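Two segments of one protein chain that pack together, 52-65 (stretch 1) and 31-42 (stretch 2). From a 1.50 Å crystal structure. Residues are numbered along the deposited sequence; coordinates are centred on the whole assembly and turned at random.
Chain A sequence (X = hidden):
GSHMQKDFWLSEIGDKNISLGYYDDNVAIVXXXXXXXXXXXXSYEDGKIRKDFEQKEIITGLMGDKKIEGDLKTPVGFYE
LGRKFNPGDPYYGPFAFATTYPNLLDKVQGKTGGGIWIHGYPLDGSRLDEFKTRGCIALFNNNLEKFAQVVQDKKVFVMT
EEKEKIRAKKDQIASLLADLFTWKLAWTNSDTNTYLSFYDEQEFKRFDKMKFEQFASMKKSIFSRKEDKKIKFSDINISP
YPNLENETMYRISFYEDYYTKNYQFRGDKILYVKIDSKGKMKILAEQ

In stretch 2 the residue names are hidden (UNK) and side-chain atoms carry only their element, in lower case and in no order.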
# COMPACT_ATOMS: atom_id res chain seq x y z
N ASP A 52 -2.35 -6.32 18.75
CA ASP A 52 -3.47 -5.76 19.50
C ASP A 52 -4.78 -6.50 19.27
O ASP A 52 -5.71 -6.31 20.05
CB ASP A 52 -3.69 -4.29 19.12
CG ASP A 52 -2.61 -3.39 19.65
OD1 ASP A 52 -1.93 -3.79 20.60
OD2 ASP A 52 -2.47 -2.27 19.11
N PHE A 53 -4.86 -7.33 18.24
CA PHE A 53 -6.09 -8.05 17.93
C PHE A 53 -5.74 -9.27 17.10
O PHE A 53 -4.81 -9.25 16.29
CB PHE A 53 -7.09 -7.16 17.16
CG PHE A 53 -8.34 -7.89 16.75
CD1 PHE A 53 -9.46 -7.89 17.56
CD2 PHE A 53 -8.41 -8.56 15.54
CE1 PHE A 53 -10.60 -8.56 17.20
CE2 PHE A 53 -9.56 -9.23 15.16
CZ PHE A 53 -10.66 -9.23 15.98
N GLU A 54 -6.52 -10.33 17.30
CA GLU A 54 -6.36 -11.53 16.49
C GLU A 54 -7.68 -12.28 16.45
O GLU A 54 -8.35 -12.42 17.48
CB GLU A 54 -5.27 -12.43 17.07
CG GLU A 54 -5.14 -13.77 16.39
CD GLU A 54 -4.07 -14.61 17.04
OE1 GLU A 54 -2.88 -14.40 16.70
OE2 GLU A 54 -4.40 -15.43 17.92
N GLN A 55 -8.05 -12.75 15.26
CA GLN A 55 -9.10 -13.77 15.16
C GLN A 55 -8.65 -14.83 14.17
O GLN A 55 -8.18 -14.51 13.07
CB GLN A 55 -10.46 -13.21 14.73
CG GLN A 55 -11.57 -14.21 15.00
CD GLN A 55 -12.82 -13.98 14.17
OE1 GLN A 55 -13.56 -13.03 14.39
NE2 GLN A 55 -13.06 -14.88 13.22
N LYS A 56 -8.82 -16.09 14.56
CA LYS A 56 -8.59 -17.22 13.67
C LYS A 56 -9.92 -17.69 13.09
O LYS A 56 -11.00 -17.29 13.54
CB LYS A 56 -7.85 -18.33 14.43
CG LYS A 56 -6.53 -17.85 15.06
CD LYS A 56 -5.73 -18.95 15.75
CE LYS A 56 -4.44 -18.40 16.32
NZ LYS A 56 -3.68 -19.39 17.14
N GLU A 57 -9.83 -18.51 12.05
CA GLU A 57 -11.01 -19.07 11.39
C GLU A 57 -11.93 -17.98 10.84
O GLU A 57 -13.16 -18.07 10.92
CB GLU A 57 -11.75 -20.06 12.30
CG GLU A 57 -10.86 -21.23 12.73
CD GLU A 57 -11.56 -22.22 13.65
OE1 GLU A 57 -12.80 -22.15 13.79
OE2 GLU A 57 -10.86 -23.07 14.24
N ILE A 58 -11.34 -16.92 10.29
CA ILE A 58 -12.11 -15.86 9.64
C ILE A 58 -12.69 -16.39 8.34
O ILE A 58 -12.29 -17.45 7.85
CB ILE A 58 -11.24 -14.62 9.36
CG1 ILE A 58 -10.28 -14.90 8.19
CG2 ILE A 58 -10.49 -14.20 10.61
CD1 ILE A 58 -9.31 -13.77 7.87
N ILE A 59 -13.62 -15.64 7.75
CA ILE A 59 -14.13 -15.91 6.41
C ILE A 59 -13.67 -14.78 5.49
O ILE A 59 -14.01 -13.61 5.71
CB ILE A 59 -15.66 -16.04 6.39
CG1 ILE A 59 -16.12 -17.18 7.31
CG2 ILE A 59 -16.17 -16.27 4.97
CD1 ILE A 59 -15.58 -18.55 6.93
N THR A 60 -12.89 -15.14 4.48
CA THR A 60 -12.57 -14.24 3.37
C THR A 60 -13.35 -14.66 2.13
O THR A 60 -14.06 -15.67 2.11
CB THR A 60 -11.07 -14.25 3.06
OG1 THR A 60 -10.71 -15.50 2.45
CG2 THR A 60 -10.26 -14.08 4.33
N GLY A 61 -13.19 -13.87 1.08
CA GLY A 61 -13.64 -14.25 -0.23
C GLY A 61 -12.73 -15.29 -0.83
O GLY A 61 -11.85 -15.87 -0.18
N LEU A 62 -12.93 -15.52 -2.13
CA LEU A 62 -12.28 -16.62 -2.81
C LEU A 62 -10.78 -16.38 -2.97
O LEU A 62 -10.28 -15.24 -2.96
CB LEU A 62 -12.89 -16.82 -4.20
CG LEU A 62 -14.38 -17.16 -4.25
CD1 LEU A 62 -14.80 -17.45 -5.67
CD2 LEU A 62 -14.71 -18.34 -3.35
N MET A 63 -10.06 -17.49 -3.12
CA MET A 63 -8.64 -17.46 -3.39
C MET A 63 -8.38 -16.95 -4.80
O MET A 63 -9.25 -16.95 -5.68
CB MET A 63 -8.04 -18.86 -3.22
CG MET A 63 -8.30 -19.48 -1.84
SD MET A 63 -7.69 -18.48 -0.46
CE MET A 63 -5.93 -18.75 -0.58
N GLY A 64 -7.14 -16.53 -5.01
CA GLY A 64 -6.73 -15.93 -6.26
C GLY A 64 -6.72 -14.42 -6.20
O GLY A 64 -7.38 -13.79 -5.37
N ASP A 65 -5.95 -13.83 -7.12
CA ASP A 65 -5.84 -12.39 -7.27
C ASP A 65 -7.17 -11.82 -7.78
O ASP A 65 -7.69 -12.27 -8.81
CB ASP A 65 -4.72 -12.13 -8.28
CG ASP A 65 -4.32 -10.67 -8.40
OD1 ASP A 65 -4.14 -10.00 -7.36
OD2 ASP A 65 -4.16 -10.21 -9.55
N UNK A 31 -3.38 -7.26 9.19
CA UNK A 31 -2.73 -8.28 8.40
C UNK A 31 -3.65 -9.49 8.31
O UNK A 31 -3.97 -10.10 9.34
c UNK A 31 -0.59 -9.80 8.35
c UNK A 31 -1.39 -8.68 9.03
c UNK A 31 0.62 -10.22 9.20
c UNK A 31 -0.16 -9.38 6.96
N UNK A 32 -4.08 -9.82 7.09
CA UNK A 32 -4.92 -10.98 6.83
C UNK A 32 -4.18 -11.94 5.91
O UNK A 32 -3.57 -11.52 4.93
c UNK A 32 -7.15 -11.74 5.90
o UNK A 32 -6.93 -9.61 6.97
c UNK A 32 -6.23 -10.55 6.15
N UNK A 33 -4.26 -13.23 6.23
CA UNK A 33 -3.74 -14.28 5.35
C UNK A 33 -4.91 -15.13 4.87
O UNK A 33 -5.59 -15.76 5.69
c UNK A 33 -2.03 -16.14 5.15
n UNK A 33 -0.77 -15.89 4.83
c UNK A 33 -2.70 -15.14 6.08
o UNK A 33 -2.65 -17.12 4.72
N UNK A 34 -5.14 -15.14 3.56
CA UNK A 34 -6.31 -15.83 3.01
C UNK A 34 -6.22 -17.35 3.12
O UNK A 34 -7.26 -18.01 3.07
c UNK A 34 -7.75 -14.44 -1.04
c UNK A 34 -6.88 -13.60 -0.10
c UNK A 34 -6.52 -15.45 1.55
n UNK A 34 -7.59 -14.05 -2.46
c UNK A 34 -7.02 -14.03 1.35
N UNK A 35 -5.01 -17.91 3.22
CA UNK A 35 -4.88 -19.36 3.39
C UNK A 35 -5.05 -19.74 4.86
O UNK A 35 -5.75 -20.71 5.18
o UNK A 35 -3.41 -19.60 1.46
c UNK A 35 -3.34 -21.33 3.12
c UNK A 35 -3.52 -19.84 2.87
N UNK A 36 -4.40 -19.00 5.76
CA UNK A 36 -4.45 -19.32 7.18
C UNK A 36 -5.80 -18.97 7.80
O UNK A 36 -6.13 -19.49 8.87
c UNK A 36 -3.35 -18.57 7.93
o UNK A 36 -1.78 -20.03 6.89
c UNK A 36 -1.96 -18.93 7.45
o UNK A 36 -1.04 -18.11 7.65
N UNK A 37 -6.56 -18.09 7.15
CA UNK A 37 -7.81 -17.57 7.71
C UNK A 37 -7.58 -16.93 9.08
O UNK A 37 -8.34 -17.13 10.02
c UNK A 37 -9.54 -18.44 5.32
c UNK A 37 -9.81 -19.21 4.04
c UNK A 37 -8.90 -18.64 7.77
c UNK A 37 -9.14 -19.37 6.46
n UNK A 37 -10.02 -18.31 2.87
N UNK A 38 -6.52 -16.12 9.16
CA UNK A 38 -6.19 -15.39 10.37
C UNK A 38 -6.10 -13.91 10.01
O UNK A 38 -5.47 -13.55 9.01
c UNK A 38 -4.86 -15.85 11.01
c UNK A 38 -3.64 -17.92 11.95
c UNK A 38 -4.52 -14.98 12.23
c UNK A 38 -4.95 -17.32 11.42
N UNK A 39 -6.73 -13.08 10.83
CA UNK A 39 -6.58 -11.63 10.77
C UNK A 39 -5.99 -11.16 12.08
O UNK A 39 -6.45 -11.56 13.16
c UNK A 39 -8.05 -8.75 11.78
c UNK A 39 -7.91 -9.41 10.41
c UNK A 39 -9.04 -8.93 9.49
c UNK A 39 -7.93 -10.94 10.51
N UNK A 40 -4.95 -10.33 12.00
CA UNK A 40 -4.31 -9.74 13.16
C UNK A 40 -4.20 -8.24 12.94
O UNK A 40 -4.09 -7.78 11.80
c UNK A 40 -0.92 -14.85 14.11
n UNK A 40 -1.70 -13.81 14.38
n UNK A 40 0.03 -14.77 13.18
c UNK A 40 -1.63 -12.51 13.73
n UNK A 40 -1.09 -15.99 14.77
c UNK A 40 -2.92 -10.34 13.40
c UNK A 40 -2.95 -11.78 13.87
N UNK A 41 -4.27 -7.48 14.02
CA UNK A 41 -3.99 -6.05 13.98
C UNK A 41 -2.73 -5.80 14.78
O UNK A 41 -2.63 -6.18 15.96
c UNK A 41 -6.44 -5.53 13.77
c UNK A 41 -4.82 -3.72 14.32
c UNK A 41 -5.15 -5.19 14.50
N UNK A 42 -1.76 -5.15 14.15
CA UNK A 42 -0.51 -4.80 14.78
C UNK A 42 -0.38 -3.30 14.86
O UNK A 42 -0.68 -2.59 13.90
c UNK A 42 1.60 -8.85 14.93
c UNK A 42 0.39 -8.92 12.87
c UNK A 42 0.80 -6.81 13.94
c UNK A 42 1.06 -9.56 13.89
o UNK A 42 1.19 -10.94 13.86
c UNK A 42 0.67 -5.32 13.96
c UNK A 42 0.27 -7.56 12.90
c UNK A 42 1.48 -7.48 14.95
O HOH W 1 -7.54 -20.06 11.10
O HOH W 2 -12.74 -17.87 3.50
O HOH W 3 -11.06 -18.61 0.20

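Position 31 carries four side-chain carbons forked at the second; its side chain comes no nearer than 8.0 Å to stretch 1. The fork identifies Leu31, whose backbone pairs with position 40 in its own hairpin (N to O and O to N, both 2.8 Å).

Position 32 has one carbon bearing an oxygen and a carbon, the pattern of threonine. In Thr32 the methyl CG2 lies 3.6 Å from Ile58 CD1.

Position 33 shows two carbons, the second holding two further atoms, one oxygen and one nitrogen: Asn33. It points away from stretch 1 and works within the turn, its OD1 accepting from the backbone N of position 36 at 2.8 Å.

Position 34 is a row of four carbons ending in nitrogen, so Lys34. Its CA-to-CB bond runs sideways, but the chain's end comes nearer, and NZ donates to Leu62 O at 3.0 Å. Gly64 O is also 2.9 Å from Lys34 NZ, at an angle too poor for a hydrogen bond.

Position 35 again has one carbon with an oxygen and a carbon, giving Thr35; its OG1 lies 3.4 Å from Met63 CE although CB points away.

Position 36 has two carbons, the second carrying two oxygens: Asp36, exposed and out of contact. Its backbone O receives a bond from water 1 (2.7 Å), which accepts from Glu57 N (2.9 Å).

Position 37 is a second row of four carbons ending in nitrogen, Lys37, with phi/psi of 56/45°. Its CB points toward stretch 1; NZ donates to Thr60 OG1 at 2.9 Å and to Lys34 O at 2.8 Å. Waters 2 and 3 also accept from NZ, linking it to Thr60 N and Gly61 O.

Position 38 has four carbons forked at the first, one arm two carbons long: Ile38. Its CG1 is 4.0 Å from Lys56 CG.

Position 39 has four carbons forked at the second, hence Leu39; its CD2 reaches Phe53 CE2 at 3.7 Å, and its CB lies 4.1 Å from Ile58 CD1.

Position 40 shows three carbons, a nitrogen, then a carbon with two more nitrogens: Arg40. NE donates to Glu54 OE1 at 2.7 Å and 151°, a salt bridge at the guanidinium edge; the NH2 bond to the same OE1, 3.1 Å, is weak.

Position 41 has one carbon bearing two others, Val41, with CG2 3.8 Å from Phe53 CB.

Position 42 is a carbon followed by a six-carbon ring bearing oxygen: Tyr42, pointing away.

The contact joins two antiparallel strands, their directions 179° apart. Val41 N to Phe53 O (2.9 Å), Gln55 N to Leu39 O (2.9 Å) and Leu39 N to Gln55 O (3.0 Å) fix the register. Alternation places Phe53, Leu39 and Val41 on one buried face, and the Glu54–Arg40 pair on the other. Beyond the strands, Ile58 N binds Lys37 O (3.0 Å), while the two lysines tie the turn to the loop through oxygen acceptors. Together the stretches bury 928 Å².

Stretch 2 31-42: LTNKTDKILRVY
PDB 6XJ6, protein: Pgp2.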